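PDB 2Y3M: protein transport protein HOFQ from Aggregatibacter actinomycetemcomitans, which binds DNA through its extra-membranous domains and, as a competence secretin, probably takes part in DNA uptake across the outer membrane. Local coordinates for residues H28-I33 and L46-L51; I72-K77 and G129-P134; A108-H113 and N158-I163. All coordinates share one frame; numbering follows the deposited sequence.

Contact 1 pairs the two strands of a hairpin, 31-36 and 42-48, at its open end. It comes first in sequence and lies on the other side of the chain's centre from the other two, with contact centres about 51 and 52 Å away. Contacts 2 and 3 interleave along the chain (72-77, 108-113, 129-134, 158-163), lie about 16 Å apart between centres and touch where Leu132 meets Ile159. Both reach one five-stranded antiparallel sheet, in which strands 6-14 and 67-76 continue the three strands of the C-terminal domain. The two-chain assembly sets contact 1 of one subunit beside contact 2 of the other, where Lys77, poorly ordered and so less certain, forms a salt bridge with Glu47.

Contact 1: H28-I33 and L46-L51; sequences HNTNLI and LENVDL
The open end of an antiparallel beta hairpin, strand 31-36 against strand 42-48, lies here beside helix 51-63. Asn31 and Glu47 form a hydrogen-bonded pair: Asn31 N gives to Glu47 O at 2.8 Å and Glu47 N gives to Asn31 O at 2.9 Å. On one face of the hairpin their side chains run alongside each other in the same direction. ND2 of Asn31 reaches OE1 of Glu47 at 2.9 Å from above the carboxylate, the amide and carboxylate planes being 59° apart. A carboxylate suits the place because OE1 also takes the ammonium of Lys77 of the second subunit in a salt bridge, while the backbone pairs separately with a strand of that chain. On the other face Leu32 and Leu46 lie side by side, CD1 of Leu32 a tight 3.4 Å from CD2 of Leu46, giving helices 18-26 and 51-63 a greasy surface. Asn48 crosses Thr30 at about a right angle. With CG anti to its backbone N (chi1 -159°), it spends both ND2 hydrogens in its amide plane: a bent bond to His28 O at 2.7 Å, from above that carbonyl's plane, and a nearly straight one to Thr30 OG1 at 2.9 Å; that hydroxyl also bonds Ser57. Asparagine suits this corner because its other end accepts as well: OD1 takes Asp50 N on a lone pair at 2.8 Å, an Asx turn just before helix 51-63.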
ATOM      1  N   HIS B  28     -11.435 -15.442  -1.333  1.00 57.43           N
ATOM      2  CA  HIS B  28     -10.746 -16.433  -0.508  1.00 54.02           C
ATOM      3  C   HIS B  28     -11.622 -16.915   0.650  1.00 50.56           C
ATOM      4  O   HIS B  28     -11.136 -17.581   1.567  1.00 48.96           O
ATOM      5  CB  HIS B  28      -9.410 -15.888   0.012  1.00 52.66           C
ATOM      6  CG  HIS B  28      -8.489 -15.407  -1.069  1.00 58.03           C
ATOM      7  ND1 HIS B  28      -8.345 -14.072  -1.384  1.00 60.24           N
ATOM      8  CD2 HIS B  28      -7.668 -16.082  -1.908  1.00 63.18           C
ATOM      9  CE1 HIS B  28      -7.475 -13.947  -2.371  1.00 66.71           C
ATOM     10  NE2 HIS B  28      -7.049 -15.152  -2.706  1.00 68.73           N
ATOM     11  N   ASN B  29     -12.916 -16.593   0.589  1.00 51.20           N
ATOM     12  CA  ASN B  29     -13.864 -16.928   1.652  1.00 50.03           C
ATOM     13  C   ASN B  29     -13.437 -16.298   2.984  1.00 45.63           C
ATOM     14  O   ASN B  29     -13.510 -16.919   4.047  1.00 45.56           O
ATOM     15  CB  ASN B  29     -14.009 -18.451   1.771  1.00 52.38           C
ATOM     16  CG  ASN B  29     -15.351 -18.876   2.331  1.00 55.87           C
ATOM     17  OD1 ASN B  29     -16.354 -18.174   2.195  1.00 58.02           O
ATOM     18  ND2 ASN B  29     -15.377 -20.047   2.952  1.00 57.84           N
ATOM     19  N   THR B  30     -12.971 -15.058   2.898  1.00 43.11           N
ATOM     20  CA  THR B  30     -12.474 -14.319   4.043  1.00 39.77           C
ATOM     21  C   THR B  30     -13.497 -13.269   4.444  1.00 39.90           C
ATOM     22  O   THR B  30     -13.941 -12.478   3.616  1.00 41.36           O
ATOM     23  CB  THR B  30     -11.117 -13.648   3.718  1.00 38.67           C
ATOM     24  OG1 THR B  30     -10.120 -14.657   3.534  1.00 38.81           O
ATOM     25  CG2 THR B  30     -10.673 -12.705   4.830  1.00 36.26           C
ATOM     26  N   ASN B  31     -13.891 -13.283   5.713  1.00 39.91           N
ATOM     27  CA  ASN B  31     -14.727 -12.217   6.253  1.00 40.84           C
ATOM     28  C   ASN B  31     -13.899 -10.941   6.477  1.00 37.91           C
ATOM     29  O   ASN B  31     -12.757 -11.010   6.937  1.00 35.99           O
ATOM     30  CB  ASN B  31     -15.419 -12.665   7.543  1.00 43.69           C
ATOM     31  CG  ASN B  31     -16.474 -11.679   8.016  1.00 46.64           C
ATOM     32  OD1 ASN B  31     -17.065 -10.948   7.220  1.00 48.62           O
ATOM     33  ND2 ASN B  31     -16.719 -11.661   9.319  1.00 49.24           N
ATOM     34  N   LEU B  32     -14.472  -9.790   6.127  1.00 38.79           N
ATOM     35  CA  LEU B  32     -13.777  -8.505   6.256  1.00 37.41           C
ATOM     36  C   LEU B  32     -14.568  -7.489   7.082  1.00 38.19           C
ATOM     37  O   LEU B  32     -15.710  -7.165   6.757  1.00 41.33           O
ATOM     38  CB  LEU B  32     -13.456  -7.931   4.873  1.00 38.76           C
ATOM     39  CG  LEU B  32     -12.815  -6.543   4.804  1.00 39.78           C
ATOM     40  CD1 LEU B  32     -11.350  -6.563   5.257  1.00 40.08           C
ATOM     41  CD2 LEU B  32     -12.938  -5.971   3.403  1.00 43.65           C
ATOM     42  N   ILE B  33     -13.963  -7.003   8.161  1.00 36.93           N
ATOM     43  CA  ILE B  33     -14.533  -5.883   8.905  1.00 38.16           C
ATOM     44  C   ILE B  33     -13.649  -4.657   8.691  1.00 36.84           C
ATOM     45  O   ILE B  33     -12.489  -4.631   9.110  1.00 35.71           O
ATOM     46  CB  ILE B  33     -14.692  -6.173  10.423  1.00 40.15           C
ATOM     47  CG1 ILE B  33     -15.318  -7.553  10.660  1.00 43.18           C
ATOM     48  CG2 ILE B  33     -15.534  -5.080  11.087  1.00 42.94           C
ATOM     49  CD1 ILE B  33     -15.151  -8.081  12.084  1.00 47.39           C
ATOM     50  N   LEU B  46      -9.561  -9.327   9.283  1.00 40.25           N
ATOM     51  CA  LEU B  46      -9.746 -10.413   8.328  1.00 38.93           C
ATOM     52  C   LEU B  46      -9.969 -11.725   9.056  1.00 37.25           C
ATOM     53  O   LEU B  46      -9.305 -12.017  10.047  1.00 35.57           O
ATOM     54  CB  LEU B  46      -8.540 -10.521   7.398  1.00 37.69           C
ATOM     55  CG  LEU B  46      -8.287  -9.284   6.543  1.00 40.12           C
ATOM     56  CD1 LEU B  46      -6.884  -9.297   6.035  1.00 41.29           C
ATOM     57  CD2 LEU B  46      -9.267  -9.241   5.392  1.00 44.17           C
ATOM     58  N   GLU B  47     -10.931 -12.501   8.574  1.00 38.21           N
ATOM     59  CA  GLU B  47     -11.259 -13.778   9.195  1.00 37.33           C
ATOM     60  C   GLU B  47     -11.350 -14.882   8.162  1.00 37.43           C
ATOM     61  O   GLU B  47     -12.008 -14.726   7.140  1.00 39.95           O
ATOM     62  CB  GLU B  47     -12.578 -13.677   9.960  1.00 39.64           C
ATOM     63  CG  GLU B  47     -12.500 -12.841  11.217  1.00 40.71           C
ATOM     64  CD  GLU B  47     -13.863 -12.465  11.752  1.00 45.67           C
ATOM     65  OE1 GLU B  47     -14.885 -12.863  11.153  1.00 48.53           O
ATOM     66  OE2 GLU B  47     -13.910 -11.763  12.778  1.00 48.31           O
ATOM     67  N   ASN B  48     -10.683 -15.997   8.439  1.00 35.37           N
ATOM     68  CA  ASN B  48     -10.816 -17.192   7.610  1.00 36.68           C
ATOM     69  C   ASN B  48     -10.702 -18.471   8.449  1.00 35.20           C
ATOM     70  O   ASN B  48      -9.890 -18.537   9.368  1.00 32.69           O
ATOM     71  CB  ASN B  48      -9.782 -17.175   6.483  1.00 37.59           C
ATOM     72  CG  ASN B  48     -10.163 -18.070   5.328  1.00 41.36           C
ATOM     73  OD1 ASN B  48     -10.322 -19.282   5.489  1.00 43.17           O
ATOM     74  ND2 ASN B  48     -10.298 -17.482   4.145  1.00 43.85           N
ATOM     75  N   VAL B  49     -11.523 -19.475   8.129  1.00 37.19           N
ATOM     76  CA  VAL B  49     -11.486 -20.777   8.824  1.00 36.14           C
ATOM     77  C   VAL B  49     -10.162 -21.506   8.570  1.00 36.04           C
ATOM     78  O   VAL B  49      -9.728 -22.322   9.385  1.00 34.73           O
ATOM     79  CB  VAL B  49     -12.701 -21.700   8.468  1.00 39.57           C
ATOM     80  CG1 VAL B  49     -14.013 -21.084   8.926  1.00 39.84           C
ATOM     81  CG2 VAL B  49     -12.749 -22.021   6.978  1.00 43.59           C
ATOM     82  N   ASP B  50      -9.528 -21.192   7.440  1.00 37.92           N
ATOM     83  CA  ASP B  50      -8.204 -21.712   7.101  1.00 39.44           C
ATOM     84  C   ASP B  50      -7.142 -20.644   7.321  1.00 37.67           C
ATOM     85  O   ASP B  50      -7.321 -19.489   6.916  1.00 37.14           O
ATOM     86  CB  ASP B  50      -8.159 -22.173   5.640  1.00 44.18           C
ATOM     87  CG  ASP B  50      -8.683 -23.589   5.449  1.00 48.36           C
ATOM     88  OD1 ASP B  50      -8.273 -24.499   6.201  1.00 48.81           O
ATOM     89  OD2 ASP B  50      -9.494 -23.802   4.526  1.00 53.29           O
ATOM     90  N   LEU B  51      -6.043 -21.036   7.960  1.00 37.45           N
ATOM     91  CA  LEU B  51      -4.913 -20.138   8.181  1.00 37.34           C
ATOM     92  C   LEU B  51      -4.181 -19.738   6.890  1.00 40.50           C
ATOM     93  O   LEU B  51      -3.841 -18.569   6.712  1.00 39.79           O
ATOM     94  CB  LEU B  51      -3.923 -20.737   9.189  1.00 37.61           C
ATOM     95  CG  LEU B  51      -2.742 -19.851   9.624  1.00 37.92           C
ATOM     96  CD1 LEU B  51      -3.215 -18.490  10.130  1.00 33.99           C
ATOM     97  CD2 LEU B  51      -1.886 -20.550  10.675  1.00 38.67           C
TER
HETATM   98  O   HOH W   1     -13.373 -18.647   6.181  1.00 36.88           O

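Contact 2: I72-K77 and G129-P134; sequences IYYFTK and GSLLSP
The Tyr74 ring meets two leucines obliquely along its CD2-CE2 side: CD1 of Leu132 lies 3.6 Å from CE2 of Tyr74, and CD2 of Leu131 lies 4.2 Å from that same CE2. Phe8 of strand 6-14 meets this ring too, with the planes at about 40°. Phe75, its side chain on the other side of the strand, has Tyr73 CE2 over one ring face, 3.5 Å above the plane of Phe75 and displaced toward the rim. Tyr74 is carried to the loop by CG standing anti to its backbone N (chi1 175°); a large aromatic suits the place because it can span from its strand to both leucines. Leu131 also packs on the helix 117-125, and Leu132 on the strand 146-151. Farther along, Thr76 sets CB 3.7 Å from the carbonyl O of Pro134, and a water links the backbones, accepting from Thr76 N and donating to Pro134 O at 3.0 Å. Next door, Ser133 OG bonds Asp151. Residues 129-134, in the loop between helix 117-125 and strand 137-141, thus pack on strand 67-76, at the edge of a beta-alpha-beta-beta-alpha domain consistent with the reported likeness to type I KH folds.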
ATOM      1  N   ILE B  72       1.360  14.725 -15.003  1.00 40.60           N
ATOM      2  CA  ILE B  72       2.508  15.466 -14.484  1.00 38.94           C
ATOM      3  C   ILE B  72       2.408  16.938 -14.895  1.00 39.17           C
ATOM      4  O   ILE B  72       1.982  17.264 -16.005  1.00 40.12           O
ATOM      5  CB  ILE B  72       3.859  14.860 -14.928  1.00 38.22           C
ATOM      6  CG1 ILE B  72       3.943  13.375 -14.564  1.00 40.03           C
ATOM      7  CG2 ILE B  72       5.032  15.603 -14.288  1.00 38.37           C
ATOM      8  CD1 ILE B  72       3.736  12.436 -15.735  1.00 41.45           C
ATOM      9  N   TYR B  73       2.787  17.818 -13.974  1.00 39.52           N
ATOM     10  CA  TYR B  73       2.717  19.252 -14.182  1.00 40.90           C
ATOM     11  C   TYR B  73       4.142  19.818 -14.142  1.00 39.02           C
ATOM     12  O   TYR B  73       4.894  19.547 -13.209  1.00 39.39           O
ATOM     13  CB  TYR B  73       1.811  19.860 -13.099  1.00 45.45           C
ATOM     14  CG  TYR B  73       1.421  21.318 -13.261  1.00 50.98           C
ATOM     15  CD1 TYR B  73       0.911  21.810 -14.467  1.00 54.46           C
ATOM     16  CD2 TYR B  73       1.517  22.200 -12.182  1.00 57.02           C
ATOM     17  CE1 TYR B  73       0.536  23.157 -14.600  1.00 60.36           C
ATOM     18  CE2 TYR B  73       1.145  23.545 -12.301  1.00 62.66           C
ATOM     19  CZ  TYR B  73       0.657  24.015 -13.511  1.00 64.09           C
ATOM     20  OH  TYR B  73       0.296  25.340 -13.628  1.00 70.72           O
ATOM     21  N   TYR B  74       4.519  20.571 -15.172  1.00 38.39           N
ATOM     22  CA  TYR B  74       5.854  21.173 -15.254  1.00 37.65           C
ATOM     23  C   TYR B  74       5.749  22.698 -15.289  1.00 39.74           C
ATOM     24  O   TYR B  74       5.193  23.273 -16.226  1.00 41.01           O
ATOM     25  CB  TYR B  74       6.621  20.628 -16.469  1.00 37.37           C
ATOM     26  CG  TYR B  74       7.969  21.279 -16.713  1.00 38.79           C
ATOM     27  CD1 TYR B  74       9.088  20.949 -15.934  1.00 39.39           C
ATOM     28  CD2 TYR B  74       8.127  22.222 -17.728  1.00 40.00           C
ATOM     29  CE1 TYR B  74      10.329  21.559 -16.165  1.00 41.96           C
ATOM     30  CE2 TYR B  74       9.355  22.836 -17.964  1.00 42.22           C
ATOM     31  CZ  TYR B  74      10.449  22.505 -17.184  1.00 43.41           C
ATOM     32  OH  TYR B  74      11.655  23.123 -17.443  1.00 46.57           O
ATOM     33  N   PHE B  75       6.279  23.346 -14.254  1.00 41.29           N
ATOM     34  CA  PHE B  75       6.101  24.783 -14.064  1.00 44.79           C
ATOM     35  C   PHE B  75       7.230  25.362 -13.217  1.00 47.22           C
ATOM     36  O   PHE B  75       8.026  24.615 -12.642  1.00 47.21           O
ATOM     37  CB  PHE B  75       4.740  25.061 -13.404  1.00 48.54           C
ATOM     38  CG  PHE B  75       4.669  24.661 -11.950  1.00 50.73           C
ATOM     39  CD1 PHE B  75       4.642  23.318 -11.577  1.00 48.47           C
ATOM     40  CD2 PHE B  75       4.624  25.634 -10.952  1.00 56.89           C
ATOM     41  CE1 PHE B  75       4.576  22.951 -10.233  1.00 52.28           C
ATOM     42  CE2 PHE B  75       4.554  25.277  -9.608  1.00 61.20           C
ATOM     43  CZ  PHE B  75       4.532  23.934  -9.247  1.00 59.25           C
ATOM     44  N   THR B  76       7.287  26.692 -13.134  1.00 58.37           N
ATOM     45  CA  THR B  76       8.258  27.383 -12.284  1.00 62.45           C
ATOM     46  C   THR B  76       7.637  27.717 -10.931  1.00 68.48           C
ATOM     47  O   THR B  76       6.607  28.396 -10.853  1.00 69.93           O
ATOM     48  CB  THR B  76       8.817  28.655 -12.965  1.00 61.69           C
ATOM     49  OG1 THR B  76       9.486  28.283 -14.174  1.00 57.78           O
ATOM     50  CG2 THR B  76       9.811  29.378 -12.062  1.00 66.62           C
ATOM     51  N   LYS B  77       8.287  27.230  -9.875  1.00 72.85           N
ATOM     52  CA  LYS B  77       7.801  27.344  -8.504  1.00 79.92           C
ATOM     53  C   LYS B  77       8.032  28.747  -7.944  1.00 84.58           C
ATOM     54  O   LYS B  77       7.333  29.697  -8.304  1.00 84.27           O
ATOM     55  CB  LYS B  77       8.508  26.304  -7.632  1.00 83.62           C
ATOM     56  CG  LYS B  77       7.764  25.893  -6.381  1.00 90.74           C
ATOM     57  CD  LYS B  77       8.573  24.862  -5.608  1.00 95.70           C
ATOM     58  CE  LYS B  77       8.148  24.781  -4.149  1.00105.73           C
ATOM     59  NZ  LYS B  77       6.854  24.063  -3.977  1.00107.16           N
ATOM     60  N   GLY B 129      19.642  25.520 -19.007  1.00 66.71           N
ATOM     61  CA  GLY B 129      18.742  26.588 -19.423  1.00 65.79           C
ATOM     62  C   GLY B 129      17.287  26.178 -19.325  1.00 60.56           C
ATOM     63  O   GLY B 129      16.946  25.002 -19.497  1.00 56.90           O
ATOM     64  N   SER B 130      16.427  27.153 -19.046  1.00 61.06           N
ATOM     65  CA  SER B 130      14.995  26.903 -18.966  1.00 57.15           C
ATOM     66  C   SER B 130      14.385  26.735 -20.357  1.00 54.12           C
ATOM     67  O   SER B 130      14.736  27.450 -21.296  1.00 56.44           O
ATOM     68  CB  SER B 130      14.281  28.008 -18.179  1.00 60.39           C
ATOM     69  OG  SER B 130      14.625  29.297 -18.659  1.00 65.46           O
ATOM     70  N   LEU B 131      13.490  25.757 -20.466  1.00 42.33           N
ATOM     71  CA  LEU B 131      12.724  25.494 -21.675  1.00 39.77           C
ATOM     72  C   LEU B 131      11.653  26.564 -21.896  1.00 38.29           C
ATOM     73  O   LEU B 131      11.499  27.065 -23.004  1.00 38.41           O
ATOM     74  CB  LEU B 131      12.071  24.113 -21.568  1.00 38.15           C
ATOM     75  CG  LEU B 131      11.012  23.678 -22.583  1.00 36.79           C
ATOM     76  CD1 LEU B 131      11.656  23.304 -23.915  1.00 37.30           C
ATOM     77  CD2 LEU B 131      10.210  22.502 -22.013  1.00 35.70           C
ATOM     78  N   LEU B 132      10.927  26.896 -20.829  1.00 37.63           N
ATOM     79  CA  LEU B 132       9.838  27.875 -20.853  1.00 36.96           C
ATOM     80  C   LEU B 132      10.233  29.162 -20.138  1.00 38.76           C
ATOM     81  O   LEU B 132      11.190  29.180 -19.368  1.00 40.53           O
ATOM     82  CB  LEU B 132       8.598  27.295 -20.156  1.00 35.98           C
ATOM     83  CG  LEU B 132       8.093  25.890 -20.515  1.00 34.46           C
ATOM     84  CD1 LEU B 132       7.182  25.361 -19.434  1.00 34.65           C
ATOM     85  CD2 LEU B 132       7.377  25.872 -21.847  1.00 34.56           C
ATOM     86  N   SER B 133       9.488  30.235 -20.395  1.00 39.34           N
ATOM     87  CA  SER B 133       9.588  31.462 -19.602  1.00 41.80           C
ATOM     88  C   SER B 133       9.027  31.195 -18.202  1.00 42.46           C
ATOM     89  O   SER B 133       8.264  30.245 -18.019  1.00 40.67           O
ATOM     90  CB  SER B 133       8.790  32.592 -20.258  1.00 43.01           C
ATOM     91  OG  SER B 133       7.412  32.493 -19.934  1.00 42.43           O
ATOM     92  N   PRO B 134       9.373  32.049 -17.216  1.00 45.37           N
ATOM     93  CA  PRO B 134       8.881  31.851 -15.842  1.00 47.00           C
ATOM     94  C   PRO B 134       7.352  31.749 -15.739  1.00 46.56           C
ATOM     95  O   PRO B 134       6.842  31.155 -14.794  1.00 47.31           O
ATOM     96  CB  PRO B 134       9.379  33.101 -15.102  1.00 51.37           C
ATOM     97  CG  PRO B 134      10.517  33.622 -15.933  1.00 51.31           C
ATOM     98  CD  PRO B 134      10.171  33.285 -17.346  1.00 47.94           C
TER
HETATM   99  O   HOH W   2       5.126  28.681 -14.366  1.00 39.06           O

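Contact 3: A108-H113 and N158-I163; sequences ATIKLH and NIKKLI
Ile159 O accepts one hydrogen bond, from Ile163 N of the same helix, at 2.7 Å; one residue earlier Asn158 O takes Leu162 N at 2.8 Å in the same way. These i to i+4 bonds keep the helix regular and bring Ile163 to face the strand and Lys160 to its flank. The two segments themselves meet through carbon contacts alone. Strand 108-111 runs almost parallel to this helix segment, 2° between their directions, with the two axes 10.1 Å apart. Ala108 and Ile110 are directed at the helix, and Leu112 brings its end over to it. Ile110 does most of the touching. Its CG2 lies 3.6 Å from CG2 of Ile163, while its CD1 reaches CD1 of Ile163 and approaches Lys160 CA to 3.8 Å. Isoleucine suits both places, since CG2, branching at CB, and the longer CG1-CD1 arm let each touch the other at two points. Leu112 crosses Ile163 at about a right angle and brings its CD2 to 3.6 Å from CG2 of Ile163. Lys160 works here as a hydrocarbon: CG is anti to the backbone N (chi1 -174°), the rest of the chain is extended, and its CD passes 4.3 Å from CB of Ala108, where a small methyl can accept it. Ile163 also meets Val120 and Leu124 of helix 117-125. Two helices laid over one face of an antiparallel sheet, in beta-alpha-beta-beta-alpha order, make the sandwich of this secretin short domain, consistent with the fold shared with type I KH domains.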
ATOM      1  N   ALA B 108      -1.761  25.471 -26.178  1.00 43.83           N
ATOM      2  CA  ALA B 108      -1.739  24.483 -27.253  1.00 42.77           C
ATOM      3  C   ALA B 108      -1.758  23.055 -26.719  1.00 40.29           C
ATOM      4  O   ALA B 108      -1.007  22.705 -25.809  1.00 37.50           O
ATOM      5  CB  ALA B 108      -0.532  24.693 -28.156  1.00 40.84           C
ATOM      6  N   THR B 109      -2.636  22.243 -27.292  1.00 42.11           N
ATOM      7  CA  THR B 109      -2.682  20.826 -26.999  1.00 40.51           C
ATOM      8  C   THR B 109      -1.913  20.114 -28.091  1.00 38.72           C
ATOM      9  O   THR B 109      -2.182  20.299 -29.275  1.00 40.86           O
ATOM     10  CB  THR B 109      -4.125  20.315 -26.980  1.00 44.37           C
ATOM     11  OG1 THR B 109      -4.850  20.982 -25.941  1.00 47.82           O
ATOM     12  CG2 THR B 109      -4.170  18.806 -26.754  1.00 42.98           C
ATOM     13  N   ILE B 110      -0.945  19.305 -27.695  1.00 38.96           N
ATOM     14  CA  ILE B 110      -0.199  18.523 -28.662  1.00 37.90           C
ATOM     15  C   ILE B 110      -0.462  17.041 -28.420  1.00 37.33           C
ATOM     16  O   ILE B 110      -0.243  16.524 -27.325  1.00 36.54           O
ATOM     17  CB  ILE B 110       1.301  18.896 -28.658  1.00 36.32           C
ATOM     18  CG1 ILE B 110       1.448  20.394 -28.969  1.00 38.56           C
ATOM     19  CG2 ILE B 110       2.057  18.084 -29.697  1.00 36.35           C
ATOM     20  CD1 ILE B 110       2.710  21.029 -28.453  1.00 38.23           C
ATOM     21  N   LYS B 111      -0.979  16.382 -29.450  1.00 38.91           N
ATOM     22  CA  LYS B 111      -1.306  14.970 -29.384  1.00 39.53           C
ATOM     23  C   LYS B 111      -0.177  14.195 -30.038  1.00 39.06           C
ATOM     24  O   LYS B 111       0.055  14.327 -31.236  1.00 40.48           O
ATOM     25  CB  LYS B 111      -2.617  14.695 -30.119  1.00 42.62           C
ATOM     26  CG  LYS B 111      -3.805  15.475 -29.597  1.00 44.70           C
ATOM     27  CD  LYS B 111      -5.055  15.128 -30.378  1.00 48.94           C
ATOM     28  CE  LYS B 111      -6.307  15.627 -29.684  1.00 52.14           C
ATOM     29  NZ  LYS B 111      -7.535  15.122 -30.376  1.00 57.31           N
ATOM     30  N   LEU B 112       0.527  13.385 -29.258  1.00 38.08           N
ATOM     31  CA  LEU B 112       1.661  12.641 -29.802  1.00 38.73           C
ATOM     32  C   LEU B 112       1.222  11.373 -30.517  1.00 42.14           C
ATOM     33  O   LEU B 112       0.190  10.794 -30.184  1.00 43.50           O
ATOM     34  CB  LEU B 112       2.678  12.335 -28.711  1.00 37.40           C
ATOM     35  CG  LEU B 112       3.259  13.576 -28.037  1.00 34.87           C
ATOM     36  CD1 LEU B 112       4.020  13.161 -26.808  1.00 35.14           C
ATOM     37  CD2 LEU B 112       4.149  14.371 -28.990  1.00 33.63           C
ATOM     38  N   HIS B 113       2.008  10.959 -31.507  1.00 44.50           N
ATOM     39  CA  HIS B 113       1.668   9.801 -32.337  1.00 48.78           C
ATOM     40  C   HIS B 113       2.718   8.692 -32.272  1.00 51.51           C
ATOM     41  O   HIS B 113       2.408   7.529 -32.539  1.00 55.65           O
ATOM     42  CB  HIS B 113       1.455  10.226 -33.796  1.00 51.29           C
ATOM     43  CG  HIS B 113       0.266  11.113 -34.004  1.00 50.73           C
ATOM     44  ND1 HIS B 113      -0.975  10.626 -34.354  1.00 53.65           N
ATOM     45  CD2 HIS B 113       0.130  12.457 -33.913  1.00 48.53           C
ATOM     46  CE1 HIS B 113      -1.825  11.632 -34.465  1.00 53.11           C
ATOM     47  NE2 HIS B 113      -1.179  12.753 -34.206  1.00 49.89           N
ATOM     48  N   ASN B 158       7.502  27.778 -30.922  1.00 35.26           N
ATOM     49  CA  ASN B 158       8.749  27.056 -31.147  1.00 37.40           C
ATOM     50  C   ASN B 158       8.833  25.698 -30.443  1.00 37.93           C
ATOM     51  O   ASN B 158       9.474  24.775 -30.946  1.00 39.98           O
ATOM     52  CB  ASN B 158       9.938  27.931 -30.766  1.00 40.07           C
ATOM     53  CG  ASN B 158      10.021  29.190 -31.602  1.00 41.94           C
ATOM     54  OD1 ASN B 158       9.578  29.218 -32.757  1.00 42.13           O
ATOM     55  ND2 ASN B 158      10.588  30.245 -31.023  1.00 43.58           N
ATOM     56  N   ILE B 159       8.192  25.585 -29.286  1.00 43.30           N
ATOM     57  CA  ILE B 159       8.188  24.323 -28.556  1.00 42.02           C
ATOM     58  C   ILE B 159       7.244  23.342 -29.235  1.00 41.41           C
ATOM     59  O   ILE B 159       7.554  22.157 -29.353  1.00 39.95           O
ATOM     60  CB  ILE B 159       7.850  24.521 -27.074  1.00 44.36           C
ATOM     61  CG1 ILE B 159       8.991  25.273 -26.392  1.00 46.00           C
ATOM     62  CG2 ILE B 159       7.619  23.177 -26.377  1.00 43.28           C
ATOM     63  CD1 ILE B 159       8.584  25.955 -25.128  1.00 50.72           C
ATOM     64  N   LYS B 160       6.111  23.852 -29.710  1.00 43.99           N
ATOM     65  CA  LYS B 160       5.194  23.076 -30.534  1.00 45.51           C
ATOM     66  C   LYS B 160       5.936  22.541 -31.764  1.00 43.91           C
ATOM     67  O   LYS B 160       5.762  21.386 -32.149  1.00 44.03           O
ATOM     68  CB  LYS B 160       3.989  23.935 -30.936  1.00 50.59           C
ATOM     69  CG  LYS B 160       2.889  23.208 -31.681  1.00 54.66           C
ATOM     70  CD  LYS B 160       1.643  24.075 -31.811  1.00 62.04           C
ATOM     71  CE  LYS B 160       0.731  23.540 -32.898  1.00 68.01           C
ATOM     72  NZ  LYS B 160      -0.588  24.220 -32.904  1.00 77.50           N
ATOM     73  N   LYS B 161       6.774  23.377 -32.365  1.00 43.50           N
ATOM     74  CA  LYS B 161       7.586  22.940 -33.491  1.00 43.15           C
ATOM     75  C   LYS B 161       8.611  21.889 -33.063  1.00 41.12           C
ATOM     76  O   LYS B 161       8.768  20.866 -33.726  1.00 41.92           O
ATOM     77  CB  LYS B 161       8.252  24.130 -34.187  1.00 44.00           C
ATOM     78  CG  LYS B 161       7.296  24.928 -35.077  1.00 47.84           C
ATOM     79  CD  LYS B 161       7.945  26.200 -35.625  1.00 49.39           C
ATOM     80  CE  LYS B 161       8.776  25.928 -36.865  1.00 50.03           C
ATOM     81  NZ  LYS B 161       7.922  25.603 -38.051  1.00 54.43           N
ATOM     82  N   LEU B 162       9.289  22.131 -31.947  1.00 40.04           N
ATOM     83  CA  LEU B 162      10.278  21.181 -31.432  1.00 40.18           C
ATOM     84  C   LEU B 162       9.655  19.815 -31.093  1.00 40.14           C
ATOM     85  O   LEU B 162      10.243  18.768 -31.382  1.00 41.36           O
ATOM     86  CB  LEU B 162      10.993  21.774 -30.222  1.00 40.58           C
ATOM     87  CG  LEU B 162      12.230  21.099 -29.624  1.00 43.04           C
ATOM     88  CD1 LEU B 162      13.234  20.603 -30.664  1.00 45.51           C
ATOM     89  CD2 LEU B 162      12.884  22.074 -28.655  1.00 45.77           C
ATOM     90  N   ILE B 163       8.457  19.838 -30.510  1.00 39.57           N
ATOM     91  CA  ILE B 163       7.760  18.616 -30.121  1.00 40.26           C
ATOM     92  C   ILE B 163       7.385  17.784 -31.340  1.00 42.36           C
ATOM     93  O   ILE B 163       7.522  16.559 -31.325  1.00 43.73           O
ATOM     94  CB  ILE B 163       6.519  18.922 -29.257  1.00 40.83           C
ATOM     95  CG1 ILE B 163       6.961  19.342 -27.853  1.00 40.10           C
ATOM     96  CG2 ILE B 163       5.583  17.710 -29.190  1.00 42.14           C
ATOM     97  CD1 ILE B 163       5.899  20.054 -27.054  1.00 42.19           C
TER